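Local coordinates for protein CcbJ (Streptomyces caelestis, PDB 4HGZ) that is an S-adenosyl-L-methionine-dependent methyltransferase that probably transfers a methyl group to a nitrogen atom of its substrate, at residues R177-G185 and L196-L204. Sequence-based numbering, arbitrary orientation.
Sequences RLATGNTFG and LEASKHDPL
A beta hairpin built from strands 181-189 and 193-202 is zipped together here, with Gly181, Thr183 and Gly185 facing His201, Ser199 and Glu197 as antiparallel hydrogen-bonded pairs. Each pair closes two backbone hydrogen bonds, such as Thr183 N to Ser199 O at 3.0 Å. Glycine suits position 181 because its positive phi (90°) would jam a beta carbon against the preceding carbonyl oxygen.

His201 grips the loop that leads into strand 181-189. With CG anti to the backbone N (chi1 175°), the ring reaches past Gly181, which has no side chain, to the loop 178-180, and its ND1 donates to Ala179 O at 2.9 Å. That oxygen lies near the ring plane, although ND1 stands above the carbonyl plane, well away from a lone-pair direction. Leu178 CB sits over one ring face, 4.0 Å from the centroid, in a CH-pi contact, while NE2 is hydrogen-bonded to Tyr230 OH; a hydrogen bond at each ring nitrogen, with Leu178 CB over one face, would hold the ring's rotation.

On the other face of the hairpin, Phe184 lies along the partner strand. The small Ala198 sets its CB at the ring edge, 3.7 Å from Phe184 CD1, and Glu197 O lies over one ring face. Phe184 CZ also meets Leu196 CB at 3.7 Å, joining two apolar residues on the side of the contact toward the turn. Beside them, Asn182 and Lys200 run alongside each other, Asn182 OD1 lying 3.2 Å from Lys200 CG, while Asn182 ND2 hydrogen-bonds to Thr186 O and Lys200 NZ forms a salt bridge with Glu188, both residues of a second subunit.

Phe184 packs edge-to-face on Phe184 of neighbouring subunits. Within the chain's four-stranded antiparallel sheet, strand 193-202 lies between outermost strand 181-189 and strand 207-216.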
ATOM      1  N   ARG C 177       8.973  -0.509  -9.402  1.00 59.09           N
ATOM      2  CA  ARG C 177       8.401  -0.146  -8.091  1.00 67.53           C
ATOM      3  C   ARG C 177       9.105  -0.807  -6.900  1.00 63.88           C
ATOM      4  O   ARG C 177       8.502  -1.581  -6.161  1.00 61.70           O
ATOM      5  CB  ARG C 177       6.892  -0.443  -8.030  1.00 76.48           C
ATOM      6  CG  ARG C 177       6.027   0.434  -8.942  1.00 99.92           C
ATOM      7  CD  ARG C 177       4.605   0.645  -8.387  1.00123.34           C
ATOM      8  NE  ARG C 177       4.519   1.775  -7.454  1.00130.14           N
ATOM      9  CZ  ARG C 177       4.106   3.000  -7.780  1.00117.04           C
ATOM     10  NH1 ARG C 177       3.728   3.272  -9.021  1.00112.15           N
ATOM     11  NH2 ARG C 177       4.065   3.956  -6.863  1.00 81.79           N
ATOM     12  N   LEU C 178      10.377  -0.478  -6.712  1.00 58.86           N
ATOM     13  CA  LEU C 178      11.175  -1.069  -5.651  1.00 47.86           C
ATOM     14  C   LEU C 178      10.858  -0.402  -4.331  1.00 49.04           C
ATOM     15  O   LEU C 178      10.983   0.807  -4.206  1.00 55.32           O
ATOM     16  CB  LEU C 178      12.666  -0.884  -5.954  1.00 42.47           C
ATOM     17  CG  LEU C 178      13.180  -1.588  -7.212  1.00 58.70           C
ATOM     18  CD1 LEU C 178      14.510  -1.007  -7.649  1.00 52.05           C
ATOM     19  CD2 LEU C 178      13.301  -3.086  -6.985  1.00 44.81           C
ATOM     20  N   ALA C 179      10.464  -1.190  -3.338  1.00 49.75           N
ATOM     21  CA  ALA C 179      10.228  -0.646  -2.007  1.00 47.07           C
ATOM     22  C   ALA C 179      11.543  -0.247  -1.350  1.00 51.65           C
ATOM     23  O   ALA C 179      12.594  -0.849  -1.617  1.00 51.50           O
ATOM     24  CB  ALA C 179       9.488  -1.646  -1.141  1.00 49.42           C
ATOM     25  N   THR C 180      11.475   0.774  -0.500  1.00 50.60           N
ATOM     26  CA  THR C 180      12.624   1.221   0.262  1.00 53.68           C
ATOM     27  C   THR C 180      12.928   0.221   1.365  1.00 50.64           C
ATOM     28  O   THR C 180      12.030  -0.248   2.050  1.00 55.54           O
ATOM     29  CB  THR C 180      12.366   2.594   0.905  1.00 56.97           C
ATOM     30  OG1 THR C 180      12.477   3.614  -0.089  1.00 70.49           O
ATOM     31  CG2 THR C 180      13.367   2.865   2.014  1.00 47.33           C
ATOM     32  N   GLY C 181      14.200  -0.106   1.533  1.00 47.51           N
ATOM     33  CA  GLY C 181      14.617  -0.931   2.648  1.00 39.34           C
ATOM     34  C   GLY C 181      14.576  -2.395   2.301  1.00 44.23           C
ATOM     35  O   GLY C 181      14.810  -2.781   1.152  1.00 40.18           O
ATOM     36  N   ASN C 182      14.259  -3.208   3.302  1.00 41.81           N
ATOM     37  CA  ASN C 182      14.281  -4.652   3.167  1.00 40.38           C
ATOM     38  C   ASN C 182      12.975  -5.231   2.622  1.00 41.11           C
ATOM     39  O   ASN C 182      11.902  -4.790   2.999  1.00 49.74           O
ATOM     40  CB  ASN C 182      14.612  -5.276   4.526  1.00 44.37           C
ATOM     41  CG  ASN C 182      15.952  -4.800   5.078  1.00 45.19           C
ATOM     42  OD1 ASN C 182      16.698  -4.098   4.400  1.00 54.69           O
ATOM     43  ND2 ASN C 182      16.262  -5.189   6.307  1.00 44.63           N
ATOM     44  N   THR C 183      13.065  -6.213   1.729  1.00 36.95           N
ATOM     45  CA  THR C 183      11.880  -6.958   1.312  1.00 38.71           C
ATOM     46  C   THR C 183      12.154  -8.463   1.320  1.00 39.94           C
ATOM     47  O   THR C 183      13.309  -8.903   1.323  1.00 38.49           O
ATOM     48  CB  THR C 183      11.417  -6.559  -0.100  1.00 39.32           C
ATOM     49  OG1 THR C 183      12.431  -6.913  -1.046  1.00 43.82           O
ATOM     50  CG2 THR C 183      11.163  -5.060  -0.189  1.00 39.51           C
ATOM     51  N   PHE C 184      11.082  -9.247   1.340  1.00 36.73           N
ATOM     52  CA  PHE C 184      11.182 -10.693   1.163  1.00 38.04           C
ATOM     53  C   PHE C 184      10.016 -11.165   0.308  1.00 38.13           C
ATOM     54  O   PHE C 184       8.868 -10.791   0.547  1.00 39.07           O
ATOM     55  CB  PHE C 184      11.174 -11.429   2.498  1.00 32.61           C
ATOM     56  CG  PHE C 184      11.516 -12.905   2.375  1.00 42.43           C
ATOM     57  CD1 PHE C 184      12.833 -13.341   2.462  1.00 33.57           C
ATOM     58  CD2 PHE C 184      10.520 -13.852   2.168  1.00 33.69           C
ATOM     59  CE1 PHE C 184      13.148 -14.681   2.357  1.00 38.84           C
ATOM     60  CE2 PHE C 184      10.829 -15.204   2.065  1.00 41.29           C
ATOM     61  CZ  PHE C 184      12.144 -15.616   2.150  1.00 37.25           C
ATOM     62  N   GLY C 185      10.303 -11.973  -0.700  1.00 31.50           N
ATOM     63  CA  GLY C 185       9.262 -12.344  -1.648  1.00 34.99           C
ATOM     64  C   GLY C 185       9.427 -13.734  -2.207  1.00 37.42           C
ATOM     65  O   GLY C 185      10.489 -14.341  -2.091  1.00 40.79           O
ATOM     66  N   LEU C 196      12.936 -18.210  -3.280  1.00 42.41           N
ATOM     67  CA  LEU C 196      12.550 -16.954  -2.641  1.00 42.03           C
ATOM     68  C   LEU C 196      13.666 -15.928  -2.797  1.00 40.76           C
ATOM     69  O   LEU C 196      14.769 -16.261  -3.227  1.00 40.58           O
ATOM     70  CB  LEU C 196      12.281 -17.201  -1.157  1.00 31.10           C
ATOM     71  CG  LEU C 196      11.479 -18.483  -0.940  1.00 32.71           C
ATOM     72  CD1 LEU C 196      11.596 -19.009   0.484  1.00 30.03           C
ATOM     73  CD2 LEU C 196      10.035 -18.223  -1.299  1.00 35.86           C
ATOM     74  N   GLU C 197      13.384 -14.683  -2.427  1.00 42.86           N
ATOM     75  CA  GLU C 197      14.386 -13.626  -2.502  1.00 41.39           C
ATOM     76  C   GLU C 197      14.313 -12.736  -1.288  1.00 36.28           C
ATOM     77  O   GLU C 197      13.235 -12.274  -0.918  1.00 42.97           O
ATOM     78  CB  GLU C 197      14.196 -12.777  -3.756  1.00 39.07           C
ATOM     79  CG  GLU C 197      15.239 -11.698  -3.899  1.00 57.34           C
ATOM     80  CD  GLU C 197      15.370 -11.200  -5.327  1.00 81.20           C
ATOM     81  OE1 GLU C 197      14.554 -10.346  -5.735  1.00 78.15           O
ATOM     82  OE2 GLU C 197      16.296 -11.660  -6.037  1.00 71.14           O
ATOM     83  N   ALA C 198      15.463 -12.528  -0.652  1.00 38.99           N
ATOM     84  CA  ALA C 198      15.586 -11.550   0.420  1.00 39.76           C
ATOM     85  C   ALA C 198      16.440 -10.424  -0.128  1.00 43.35           C
ATOM     86  O   ALA C 198      17.468 -10.667  -0.775  1.00 43.42           O
ATOM     87  CB  ALA C 198      16.223 -12.162   1.650  1.00 36.12           C
ATOM     88  N   SER C 199      16.011  -9.193   0.118  1.00 32.61           N
ATOM     89  CA  SER C 199      16.590  -8.060  -0.585  1.00 39.53           C
ATOM     90  C   SER C 199      16.747  -6.812   0.292  1.00 36.04           C
ATOM     91  O   SER C 199      15.969  -6.585   1.227  1.00 39.77           O
ATOM     92  CB  SER C 199      15.745  -7.766  -1.826  1.00 34.71           C
ATOM     93  OG  SER C 199      16.195  -6.615  -2.502  1.00 53.94           O
ATOM     94  N   LYS C 200      17.776  -6.022   0.000  1.00 37.93           N
ATOM     95  CA  LYS C 200      17.975  -4.730   0.672  1.00 41.47           C
ATOM     96  C   LYS C 200      18.128  -3.657  -0.385  1.00 36.21           C
ATOM     97  O   LYS C 200      18.970  -3.767  -1.268  1.00 42.44           O
ATOM     98  CB  LYS C 200      19.205  -4.744   1.571  1.00 32.24           C
ATOM     99  CG  LYS C 200      19.054  -5.595   2.810  1.00 46.75           C
ATOM    100  CD  LYS C 200      20.386  -5.775   3.521  1.00 60.83           C
ATOM    101  CE  LYS C 200      20.924  -4.466   4.049  1.00 56.64           C
ATOM    102  NZ  LYS C 200      22.158  -4.681   4.842  1.00 75.23           N
ATOM    103  N   HIS C 201      17.289  -2.635  -0.316  1.00 39.53           N
ATOM    104  CA  HIS C 201      17.301  -1.596  -1.324  1.00 37.11           C
ATOM    105  C   HIS C 201      17.607  -0.275  -0.672  1.00 40.58           C
ATOM    106  O   HIS C 201      16.988   0.089   0.320  1.00 50.05           O
ATOM    107  CB  HIS C 201      15.955  -1.533  -2.044  1.00 33.31           C
ATOM    108  CG  HIS C 201      15.837  -0.408  -3.026  1.00 35.44           C
ATOM    109  ND1 HIS C 201      14.730   0.410  -3.091  1.00 41.53           N
ATOM    110  CD2 HIS C 201      16.689   0.037  -3.982  1.00 44.63           C
ATOM    111  CE1 HIS C 201      14.902   1.308  -4.045  1.00 35.03           C
ATOM    112  NE2 HIS C 201      16.086   1.109  -4.597  1.00 37.73           N
ATOM    113  N   ASP C 202      18.581   0.435  -1.226  1.00 43.24           N
ATOM    114  CA  ASP C 202      18.888   1.777  -0.780  1.00 42.39           C
ATOM    115  C   ASP C 202      18.678   2.720  -1.952  1.00 43.38           C
ATOM    116  O   ASP C 202      19.509   2.805  -2.854  1.00 47.24           O
ATOM    117  CB  ASP C 202      20.321   1.856  -0.251  1.00 37.92           C
ATOM    118  CG  ASP C 202      20.742   3.274   0.092  1.00 63.00           C
ATOM    119  OD1 ASP C 202      20.159   4.237  -0.452  1.00 60.31           O
ATOM    120  OD2 ASP C 202      21.672   3.417   0.908  1.00 66.63           O
ATOM    121  N   PRO C 203      17.553   3.435  -1.936  1.00 45.64           N
ATOM    122  CA  PRO C 203      17.127   4.271  -3.041  1.00 42.77           C
ATOM    123  C   PRO C 203      18.019   5.504  -3.199  1.00 41.62           C
ATOM    124  O   PRO C 203      17.999   6.153  -4.245  1.00 47.82           O
ATOM    125  CB  PRO C 203      15.710   4.680  -2.627  1.00 39.30           C
ATOM    126  CG  PRO C 203      15.782   4.761  -1.144  1.00 37.70           C
ATOM    127  CD  PRO C 203      16.712   3.630  -0.740  1.00 43.67           C
ATOM    128  N   LEU C 204      18.792   5.828  -2.171  1.00 45.71           N
ATOM    129  CA  LEU C 204      19.730   6.955  -2.259  1.00 46.66           C
ATOM    130  C   LEU C 204      21.004   6.552  -3.008  1.00 42.73           C
ATOM    131  O   LEU C 204      21.368   7.181  -3.990  1.00 49.27           O
ATOM    132  CB  LEU C 204      20.061   7.503  -0.871  1.00 47.22           C
ATOM    133  CG  LEU C 204      20.856   8.803  -0.859  1.00 59.01           C
ATOM    134  CD1 LEU C 204      20.359   9.728  -1.950  1.00 41.97           C
ATOM    135  CD2 LEU C 204      20.766   9.482   0.491  1.00 53.99           C
TER
HETATM  136  O   HOH W   1      12.679  -9.352  -2.654  1.00 62.13           O